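Local coordinates for protein malate dehydrogenase (Entamoeba histolytica, PDB 3I0P) that probably catalyses the NAD-dependent interconversion of malate and oxaloacetate, at residues A[148-159]-A[225-234]; A[169-177]-A[301-312]. One frame throughout, in Å; residues are numbered along the deposited sequence.

Contact 1 and contact 2 lie well apart in one subunit, their centres 36 Å apart and their nearest atoms about 21 Å apart. Along the chain the segments alternate: 148-159, 169-177, 225-234, 301-312. A short connection leads from 148-159 into strand 166-170 of the seven-stranded mixed sheet, whose end opens segment 169-177; this then leads into the neighbouring antiparallel strand 178-182. Contact 1 pairs the loop after strand 139-145 with strand 230-232, whereas contact 2 sets the turn after strand 166-170 against helix 297-312. Both reach the second subunit. Contact 1 touches NAD, and the Phe176 side chain of contact 2 is about 8 Å from a bound NAD, consistent with dinucleotide sites close to the dimer interface.

Contact 1 of 2, residues A[148-159]-A[225-234]; sequences RSSVAATFGDEP and YPKGKAYLHP
Asp157 OD1 is gripped twice: Tyr231 OH donates to its anti lone pair at 2.9 Å, and the backbone N of Gly211 supplies a second bond. The carboxylate and the phenol ring are turned 72° apart. With chi1 at 52°, Tyr231 CG sits between its own backbone N and carbonyl carbon, and the ring lies across the loop. Ala152 CB covers one face, 3.8 Å from the ring centroid, a CH-pi contact, while Pro159 CD comes to the ring edge. Leu317 of the second subunit also packs on Tyr231. Between the backbones, a single beta bridge joins Val151 to Leu232. Leu232 N donates to Ser150 O at 2.7 Å, almost straight at 175°, and Ala152 N returns a bond to Leu232 O at 3.0 Å. Strand 230-232 also pairs antiparallel with 207-209, and the 148-159 loop touches NAD through Thr154 and Phe155. Ser150 and Val151 together face Leu161 as a classic beta bulge. Further out, Ser150 CB lies over the Tyr225 ring, 4.3 Å from its centroid, and Ser149 O meets that ring's edge. The Arg148 guanidinium has Tyr225 CE2 over one face and Pro226 CB 3.4 Å from NH2; NH2 also salt-bridges Glu271.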
loop_
_atom_site.group_PDB
_atom_site.type_symbol
_atom_site.label_atom_id
_atom_site.label_comp_id
_atom_site.label_asym_id
_atom_site.label_seq_id
_atom_site.Cartn_x
_atom_site.Cartn_y
_atom_site.Cartn_z
ATOM N N ARG A 148 -12.833 -2.697 13.894
ATOM C CA ARG A 148 -12.553 -2.794 15.330
ATOM C C ARG A 148 -11.157 -3.359 15.603
ATOM O O ARG A 148 -10.665 -4.205 14.853
ATOM C CB ARG A 148 -13.619 -3.626 16.054
ATOM C CG ARG A 148 -13.531 -5.132 15.843
ATOM C CD ARG A 148 -14.599 -5.869 16.646
ATOM N NE ARG A 148 -14.327 -5.859 18.087
ATOM C CZ ARG A 148 -15.001 -6.578 18.989
ATOM N NH1 ARG A 148 -16.001 -7.374 18.608
ATOM N NH2 ARG A 148 -14.674 -6.499 20.280
ATOM N N SER A 149 -10.528 -2.872 16.670
ATOM C CA SER A 149 -9.196 -3.312 17.076
ATOM C C SER A 149 -9.056 -4.836 17.146
ATOM O O SER A 149 -9.821 -5.520 17.839
ATOM C CB SER A 149 -8.830 -2.690 18.420
ATOM O OG SER A 149 -9.075 -1.299 18.395
ATOM N N SER A 150 -8.074 -5.347 16.413
ATOM C CA SER A 150 -7.720 -6.761 16.429
ATOM C C SER A 150 -6.216 -6.968 16.223
ATOM O O SER A 150 -5.692 -8.048 16.504
ATOM C CB SER A 150 -8.493 -7.508 15.336
ATOM O OG SER A 150 -8.001 -7.177 14.042
ATOM N N VAL A 151 -5.535 -5.933 15.725
ATOM C CA VAL A 151 -4.133 -6.026 15.313
ATOM C C VAL A 151 -3.206 -5.198 16.222
ATOM O O VAL A 151 -3.503 -4.036 16.541
ATOM C CB VAL A 151 -3.958 -5.616 13.802
ATOM C CG1 VAL A 151 -2.505 -5.743 13.335
ATOM C CG2 VAL A 151 -4.879 -6.434 12.904
ATOM N N ALA A 152 -2.090 -5.805 16.631
ATOM C CA ALA A 152 -1.083 -5.114 17.439
ATOM C C ALA A 152 -0.082 -4.365 16.577
ATOM O O ALA A 152 0.406 -4.899 15.575
ATOM C CB ALA A 152 -0.348 -6.090 18.336
ATOM N N ALA A 153 0.223 -3.134 16.983
ATOM C CA ALA A 153 1.333 -2.354 16.430
ATOM C C ALA A 153 2.647 -3.133 16.542
ATOM O O ALA A 153 2.710 -4.157 17.233
ATOM C CB ALA A 153 1.455 -1.037 17.170
ATOM N N THR A 154 3.693 -2.660 15.862
ATOM C CA THR A 154 5.023 -3.266 15.992
ATOM C C THR A 154 5.570 -2.939 17.381
ATOM O O THR A 154 5.620 -1.768 17.776
ATOM C CB THR A 154 5.996 -2.786 14.892
ATOM O OG1 THR A 154 5.433 -3.062 13.606
ATOM C CG2 THR A 154 7.330 -3.494 15.005
ATOM N N PHE A 155 5.959 -3.995 18.104
ATOM C CA PHE A 155 6.394 -3.941 19.516
ATOM C C PHE A 155 5.216 -3.855 20.496
ATOM O O PHE A 155 5.414 -3.581 21.686
ATOM C CB PHE A 155 7.417 -2.814 19.793
ATOM C CG PHE A 155 8.619 -2.830 18.879
ATOM C CD1 PHE A 155 9.198 -4.033 18.466
ATOM C CD2 PHE A 155 9.190 -1.629 18.449
ATOM C CE1 PHE A 155 10.309 -4.040 17.617
ATOM C CE2 PHE A 155 10.305 -1.620 17.602
ATOM C CZ PHE A 155 10.864 -2.828 17.184
ATOM N N GLY A 156 4.002 -4.097 19.995
ATOM C CA GLY A 156 2.777 -3.975 20.796
ATOM C C GLY A 156 2.308 -5.313 21.326
ATOM O O GLY A 156 2.626 -6.359 20.753
ATOM N N ASP A 157 1.554 -5.280 22.425
ATOM C CA ASP A 157 1.121 -6.497 23.129
ATOM C C ASP A 157 -0.393 -6.455 23.366
ATOM O O ASP A 157 -0.915 -7.044 24.323
ATOM C CB ASP A 157 1.888 -6.630 24.457
ATOM C CG ASP A 157 1.962 -8.073 24.971
ATOM O OD1 ASP A 157 1.970 -9.012 24.147
ATOM O OD2 ASP A 157 2.023 -8.266 26.207
ATOM N N GLU A 158 -1.092 -5.777 22.460
ATOM C CA GLU A 158 -2.484 -5.386 22.657
ATOM C C GLU A 158 -3.123 -5.076 21.292
ATOM O O GLU A 158 -2.512 -4.394 20.473
ATOM C CB GLU A 158 -2.512 -4.140 23.547
ATOM C CG GLU A 158 -3.866 -3.787 24.153
ATOM C CD GLU A 158 -3.912 -2.367 24.737
ATOM O OE1 GLU A 158 -2.844 -1.737 24.937
ATOM O OE2 GLU A 158 -5.037 -1.884 24.998
ATOM N N PRO A 159 -4.343 -5.594 21.030
ATOM C CA PRO A 159 -5.043 -5.223 19.794
ATOM C C PRO A 159 -5.438 -3.746 19.797
ATOM O O PRO A 159 -6.079 -3.283 20.751
ATOM C CB PRO A 159 -6.298 -6.101 19.816
ATOM C CG PRO A 159 -6.499 -6.451 21.247
ATOM C CD PRO A 159 -5.121 -6.554 21.834
ATOM N N TYR A 225 -9.165 -11.586 21.875
ATOM C CA TYR A 225 -8.901 -10.289 21.233
ATOM C C TYR A 225 -9.939 -9.220 21.595
ATOM O O TYR A 225 -9.566 -8.054 21.752
ATOM C CB TYR A 225 -8.655 -10.400 19.707
ATOM C CG TYR A 225 -9.846 -10.118 18.800
ATOM C CD1 TYR A 225 -10.482 -11.156 18.111
ATOM C CD2 TYR A 225 -10.320 -8.811 18.606
ATOM C CE1 TYR A 225 -11.570 -10.911 17.277
ATOM C CE2 TYR A 225 -11.413 -8.558 17.773
ATOM C CZ TYR A 225 -12.031 -9.615 17.114
ATOM O OH TYR A 225 -13.107 -9.380 16.291
ATOM N N PRO A 226 -11.234 -9.600 21.736
ATOM C CA PRO A 226 -12.187 -8.586 22.215
ATOM C C PRO A 226 -11.960 -8.228 23.679
ATOM O O PRO A 226 -12.366 -7.150 24.108
ATOM C CB PRO A 226 -13.558 -9.256 22.023
ATOM C CG PRO A 226 -13.321 -10.347 21.033
ATOM C CD PRO A 226 -11.932 -10.833 21.324
ATOM N N LYS A 227 -11.307 -9.123 24.424
ATOM C CA LYS A 227 -10.929 -8.876 25.825
ATOM C C LYS A 227 -9.620 -8.069 25.953
ATOM O O LYS A 227 -9.198 -7.716 27.065
ATOM C CB LYS A 227 -10.771 -10.200 26.592
ATOM C CG LYS A 227 -12.020 -11.070 26.727
ATOM C CD LYS A 227 -11.649 -12.405 27.400
ATOM C CE LYS A 227 -12.872 -13.224 27.836
ATOM N NZ LYS A 227 -13.485 -13.986 26.706
ATOM N N GLY A 228 -8.970 -7.802 24.817
ATOM C CA GLY A 228 -7.669 -7.126 24.796
ATOM C C GLY A 228 -6.514 -8.012 25.240
ATOM O O GLY A 228 -5.457 -7.507 25.633
ATOM N N LYS A 229 -6.706 -9.330 25.167
ATOM C CA LYS A 229 -5.713 -10.291 25.665
ATOM C C LYS A 229 -5.105 -11.190 24.567
ATOM O O LYS A 229 -4.318 -12.092 24.862
ATOM C CB LYS A 229 -6.282 -11.127 26.835
ATOM N N ALA A 230 -5.478 -10.935 23.313
ATOM C CA ALA A 230 -4.845 -11.551 22.137
ATOM C C ALA A 230 -4.921 -10.582 20.962
ATOM O O ALA A 230 -5.684 -9.611 21.003
ATOM C CB ALA A 230 -5.509 -12.866 21.777
ATOM N N TYR A 231 -4.141 -10.847 19.917
ATOM C CA TYR A 231 -4.059 -9.934 18.777
ATOM C C TYR A 231 -3.487 -10.582 17.515
ATOM O O TYR A 231 -2.743 -11.567 17.593
ATOM C CB TYR A 231 -3.234 -8.698 19.158
ATOM C CG TYR A 231 -1.880 -9.023 19.751
ATOM C CD1 TYR A 231 -0.806 -9.396 18.931
ATOM C CD2 TYR A 231 -1.670 -8.966 21.125
ATOM C CE1 TYR A 231 0.436 -9.700 19.466
ATOM C CE2 TYR A 231 -0.426 -9.273 21.673
ATOM C CZ TYR A 231 0.624 -9.635 20.837
ATOM O OH TYR A 231 1.859 -9.935 21.366
ATOM N N LEU A 232 -3.857 -10.027 16.360
ATOM C CA LEU A 232 -3.279 -10.402 15.061
ATOM C C LEU A 232 -2.011 -9.586 14.765
ATOM O O LEU A 232 -1.859 -8.459 15.246
ATOM C CB LEU A 232 -4.295 -10.159 13.949
ATOM C CG LEU A 232 -5.537 -11.042 13.840
ATOM C CD1 LEU A 232 -6.682 -10.245 13.276
ATOM C CD2 LEU A 232 -5.260 -12.243 12.975
ATOM N N HIS A 233 -1.105 -10.160 13.977
ATOM C CA HIS A 233 0.108 -9.445 13.545
ATOM C C HIS A 233 -0.111 -8.727 12.222
ATOM O O HIS A 233 -0.894 -9.191 11.387
ATOM C CB HIS A 233 1.298 -10.400 13.412
ATOM C CG HIS A 233 1.689 -11.051 14.702
ATOM N ND1 HIS A 233 2.229 -10.347 15.757
ATOM C CD2 HIS A 233 1.600 -12.338 15.112
ATOM C CE1 HIS A 233 2.463 -11.176 16.759
ATOM N NE2 HIS A 233 2.092 -12.389 16.392
ATOM N N PRO A 234 0.585 -7.597 12.016
ATOM C CA PRO A 234 0.541 -6.946 10.708
ATOM C C PRO A 234 1.261 -7.786 9.654
ATOM O O PRO A 234 2.034 -8.685 10.000
ATOM C CB PRO A 234 1.320 -5.642 10.937
ATOM C CG PRO A 234 1.486 -5.513 12.424
ATOM C CD PRO A 234 1.481 -6.897 12.948
HETATM O O HOH W 1 2.685 -7.009 15.936
#

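Contact 2 of 2, residues A[169-177]-A[301-312]; sequences GIPSDEAFP and KKNVGDINRTLR
Ser172 and Lys301 bring their backbones nearest, CA to CA 4.4 Å, where the chain leaving strand 166-170 turns against helix 297-312. The helix keeps its regular i to i+4 bonds through to Arg312, and successive turns present Lys301, Val304, Gly305, Asn308 and Arg312 to the loop. Lys301 runs extended beyond CG and lays its methylenes beside the loop backbone, CD 3.3 Å from Ser172 O. Val304 straddles Pro171 O with its two methyls, and CG2 also meets Ile170 CG2 at 3.8 Å, forming the apolar side of the contact. Ser172 OG, anti to the backbone N (chi1 -179°), accepts from Glu174 N at 3.3 Å, which makes an ST turn and shapes the bend between the antiparallel strands 166-170 and 178-182. Past that turn, Glu174 extends to the helix. Its OE1 takes a bond from Asn308 ND2 at 3.1 Å; the donor stands above the carboxylate plane, 48° out of it. Arg312 approaches the same carboxylate in a salt bridge, the two planes only 27° apart, though the modelled separation is too short to trust. Asp173 meets the edge of the Arg309 guanidinium obliquely, again at a doubtful closeness; Arg309 NH1 has a sounder partner in Asp306 OD1 at 2.7 Å. At the far end Arg312 NH2 comes to the edge of the Phe176 ring, 4.1 Å from CZ, and also salt-bridges Glu328.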
loop_
_atom_site.group_PDB
_atom_site.type_symbol
_atom_site.label_atom_id
_atom_site.label_comp_id
_atom_site.label_asym_id
_atom_site.label_seq_id
_atom_site.Cartn_x
_atom_site.Cartn_y
_atom_site.Cartn_z
ATOM N N GLY A 169 -7.953 -1.800 -7.653
ATOM C CA GLY A 169 -8.472 -2.343 -8.912
ATOM C C GLY A 169 -7.896 -1.604 -10.105
ATOM O O GLY A 169 -7.961 -0.379 -10.172
ATOM N N ILE A 170 -7.318 -2.342 -11.046
ATOM C CA ILE A 170 -6.666 -1.733 -12.200
ATOM C C ILE A 170 -7.127 -2.409 -13.489
ATOM O O ILE A 170 -7.064 -3.645 -13.601
ATOM C CB ILE A 170 -5.115 -1.808 -12.078
ATOM C CG1 ILE A 170 -4.625 -0.929 -10.915
ATOM C CG2 ILE A 170 -4.439 -1.426 -13.409
ATOM C CD1 ILE A 170 -3.237 -1.232 -10.434
ATOM N N PRO A 171 -7.594 -1.611 -14.472
ATOM C CA PRO A 171 -8.022 -2.179 -15.756
ATOM C C PRO A 171 -6.934 -3.045 -16.405
ATOM O O PRO A 171 -5.736 -2.738 -16.302
ATOM C CB PRO A 171 -8.313 -0.941 -16.603
ATOM C CG PRO A 171 -8.664 0.107 -15.626
ATOM C CD PRO A 171 -7.805 -0.153 -14.422
ATOM N N SER A 172 -7.365 -4.124 -17.055
ATOM C CA SER A 172 -6.464 -5.115 -17.635
ATOM C C SER A 172 -6.975 -5.489 -19.028
ATOM O O SER A 172 -8.152 -5.249 -19.339
ATOM C CB SER A 172 -6.435 -6.349 -16.740
ATOM O OG SER A 172 -5.549 -7.333 -17.236
ATOM N N ASP A 173 -6.113 -6.063 -19.874
ATOM C CA ASP A 173 -6.572 -6.506 -21.196
ATOM C C ASP A 173 -6.909 -7.981 -21.164
ATOM O O ASP A 173 -7.198 -8.587 -22.193
ATOM C CB ASP A 173 -5.574 -6.165 -22.320
ATOM C CG ASP A 173 -4.354 -7.083 -22.353
ATOM O OD1 ASP A 173 -4.076 -7.807 -21.367
ATOM O OD2 ASP A 173 -3.642 -7.074 -23.383
ATOM N N GLU A 174 -6.861 -8.549 -19.965
ATOM C CA GLU A 174 -7.236 -9.927 -19.740
ATOM C C GLU A 174 -8.734 -10.019 -19.415
ATOM O O GLU A 174 -9.442 -9.009 -19.457
ATOM C CB GLU A 174 -6.384 -10.502 -18.617
ATOM C CG GLU A 174 -4.906 -10.274 -18.828
ATOM C CD GLU A 174 -4.061 -10.956 -17.785
ATOM O OE1 GLU A 174 -4.163 -10.582 -16.594
ATOM O OE2 GLU A 174 -3.280 -11.866 -18.160
ATOM N N ALA A 175 -9.207 -11.225 -19.099
ATOM C CA ALA A 175 -10.638 -11.477 -18.873
ATOM C C ALA A 175 -11.116 -10.962 -17.516
ATOM O O ALA A 175 -12.314 -10.895 -17.254
ATOM C CB ALA A 175 -10.940 -12.965 -19.015
ATOM N N PHE A 176 -10.160 -10.616 -16.659
ATOM C CA PHE A 176 -10.407 -10.071 -15.326
ATOM C C PHE A 176 -9.421 -8.933 -15.103
ATOM O O PHE A 176 -8.307 -8.986 -15.625
ATOM C CB PHE A 176 -10.175 -11.153 -14.263
ATOM C CG PHE A 176 -8.838 -11.841 -14.380
ATOM C CD1 PHE A 176 -7.765 -11.438 -13.595
ATOM C CD2 PHE A 176 -8.647 -12.876 -15.301
ATOM C CE1 PHE A 176 -6.524 -12.066 -13.711
ATOM C CE2 PHE A 176 -7.422 -13.500 -15.421
ATOM C CZ PHE A 176 -6.357 -13.099 -14.628
ATOM N N PRO A 177 -9.815 -7.901 -14.331
ATOM C CA PRO A 177 -8.861 -6.831 -14.005
ATOM C C PRO A 177 -7.851 -7.275 -12.958
ATOM O O PRO A 177 -8.063 -8.296 -12.285
ATOM C CB PRO A 177 -9.753 -5.740 -13.409
ATOM C CG PRO A 177 -10.914 -6.474 -12.862
ATOM C CD PRO A 177 -11.164 -7.603 -13.818
ATOM N N LYS A 301 -4.342 -0.931 -20.813
ATOM C CA LYS A 301 -4.758 -2.315 -20.524
ATOM C C LYS A 301 -3.731 -3.327 -21.024
ATOM O O LYS A 301 -3.434 -4.307 -20.335
ATOM C CB LYS A 301 -6.113 -2.643 -21.136
ATOM C CG LYS A 301 -7.299 -1.976 -20.476
ATOM C CD LYS A 301 -8.561 -2.476 -21.140
ATOM C CE LYS A 301 -9.751 -1.648 -20.764
ATOM N NZ LYS A 301 -10.988 -2.375 -21.137
ATOM N N LYS A 302 -3.199 -3.074 -22.220
ATOM C CA LYS A 302 -2.183 -3.907 -22.851
ATOM C C LYS A 302 -0.897 -3.960 -22.004
ATOM O O LYS A 302 -0.321 -5.030 -21.776
ATOM C CB LYS A 302 -1.921 -3.366 -24.268
ATOM C CG LYS A 302 -0.596 -3.767 -24.910
ATOM C CD LYS A 302 -0.794 -4.675 -26.116
ATOM C CE LYS A 302 0.530 -4.846 -26.886
ATOM N NZ LYS A 302 1.576 -5.588 -26.107
ATOM N N ASN A 303 -0.469 -2.801 -21.519
ATOM C CA ASN A 303 0.732 -2.706 -20.706
ATOM C C ASN A 303 0.600 -3.518 -19.394
ATOM O O ASN A 303 1.515 -4.262 -19.023
ATOM C CB ASN A 303 1.044 -1.226 -20.457
ATOM C CG ASN A 303 2.506 -0.963 -20.092
ATOM O OD1 ASN A 303 2.972 0.174 -20.198
ATOM N ND2 ASN A 303 3.221 -1.987 -19.648
ATOM N N VAL A 304 -0.546 -3.388 -18.719
ATOM C CA VAL A 304 -0.837 -4.140 -17.490
ATOM C C VAL A 304 -0.807 -5.650 -17.748
ATOM O O VAL A 304 -0.160 -6.413 -17.009
ATOM C CB VAL A 304 -2.197 -3.702 -16.873
ATOM C CG1 VAL A 304 -2.686 -4.689 -15.812
ATOM C CG2 VAL A 304 -2.098 -2.287 -16.301
ATOM N N GLY A 305 -1.490 -6.070 -18.812
ATOM C CA GLY A 305 -1.449 -7.459 -19.267
ATOM C C GLY A 305 -0.033 -7.942 -19.523
ATOM O O GLY A 305 0.348 -9.019 -19.065
ATOM N N ASP A 306 0.748 -7.144 -20.253
ATOM C CA ASP A 306 2.150 -7.463 -20.491
ATOM C C ASP A 306 2.923 -7.690 -19.189
ATOM O O ASP A 306 3.756 -8.605 -19.119
ATOM C CB ASP A 306 2.834 -6.364 -21.309
ATOM C CG ASP A 306 2.529 -6.449 -22.794
ATOM O OD1 ASP A 306 2.119 -7.531 -23.269
ATOM O OD2 ASP A 306 2.711 -5.422 -23.486
ATOM N N ILE A 307 2.662 -6.861 -18.174
ATOM C CA ILE A 307 3.298 -7.038 -16.861
ATOM C C ILE A 307 2.895 -8.394 -16.263
ATOM O O ILE A 307 3.759 -9.184 -15.879
ATOM C CB ILE A 307 3.032 -5.820 -15.898
ATOM C CG1 ILE A 307 3.964 -4.648 -16.244
ATOM C CG2 ILE A 307 3.203 -6.195 -14.421
ATOM C CD1 ILE A 307 3.395 -3.275 -15.917
ATOM N N ASN A 308 1.590 -8.664 -16.232
ATOM C CA ASN A 308 1.049 -9.938 -15.757
ATOM C C ASN A 308 1.602 -11.142 -16.510
ATOM O O ASN A 308 2.021 -12.138 -15.893
ATOM C CB ASN A 308 -0.482 -9.935 -15.836
ATOM C CG ASN A 308 -1.127 -9.087 -14.748
ATOM O OD1 ASN A 308 -0.495 -8.765 -13.748
ATOM N ND2 ASN A 308 -2.390 -8.735 -14.935
ATOM N N ARG A 309 1.617 -11.048 -17.839
ATOM C CA ARG A 309 2.105 -12.147 -18.668
ATOM C C ARG A 309 3.583 -12.428 -18.443
ATOM O O ARG A 309 3.990 -13.590 -18.377
ATOM C CB ARG A 309 1.822 -11.893 -20.134
ATOM C CG ARG A 309 0.362 -12.060 -20.461
ATOM C CD ARG A 309 0.080 -11.742 -21.903
ATOM N NE ARG A 309 -1.118 -10.927 -22.000
ATOM C CZ ARG A 309 -1.115 -9.642 -22.329
ATOM N NH1 ARG A 309 0.019 -9.023 -22.610
ATOM N NH2 ARG A 309 -2.252 -8.976 -22.388
ATOM N N THR A 310 4.371 -11.360 -18.308
ATOM C CA THR A 310 5.792 -11.472 -18.007
ATOM C C THR A 310 5.985 -12.145 -16.663
ATOM O O THR A 310 6.800 -13.055 -16.534
ATOM C CB THR A 310 6.477 -10.094 -18.006
ATOM O OG1 THR A 310 6.298 -9.490 -19.285
ATOM C CG2 THR A 310 7.974 -10.215 -17.714
ATOM N N LEU A 311 5.221 -11.690 -15.675
ATOM C CA LEU A 311 5.316 -12.218 -14.315
ATOM C C LEU A 311 5.054 -13.727 -14.279
ATOM O O LEU A 311 5.862 -14.486 -13.730
ATOM C CB LEU A 311 4.372 -11.465 -13.364
ATOM C CG LEU A 311 4.764 -10.045 -12.913
ATOM C CD1 LEU A 311 3.614 -9.407 -12.142
ATOM C CD2 LEU A 311 6.049 -10.029 -12.077
ATOM N N ARG A 312 3.949 -14.148 -14.899
ATOM C CA ARG A 312 3.561 -15.567 -14.943
ATOM C C ARG A 312 4.535 -16.454 -15.728
ATOM O O ARG A 312 4.630 -17.659 -15.463
ATOM C CB ARG A 312 2.141 -15.718 -15.490
ATOM C CG ARG A 312 1.082 -15.254 -14.520
ATOM C CD ARG A 312 -0.289 -15.585 -15.015
ATOM N NE ARG A 312 -0.838 -14.527 -15.853
ATOM C CZ ARG A 312 -1.783 -13.679 -15.465
ATOM N NH1 ARG A 312 -2.233 -12.764 -16.298
ATOM N NH2 ARG A 312 -2.290 -13.743 -14.248
#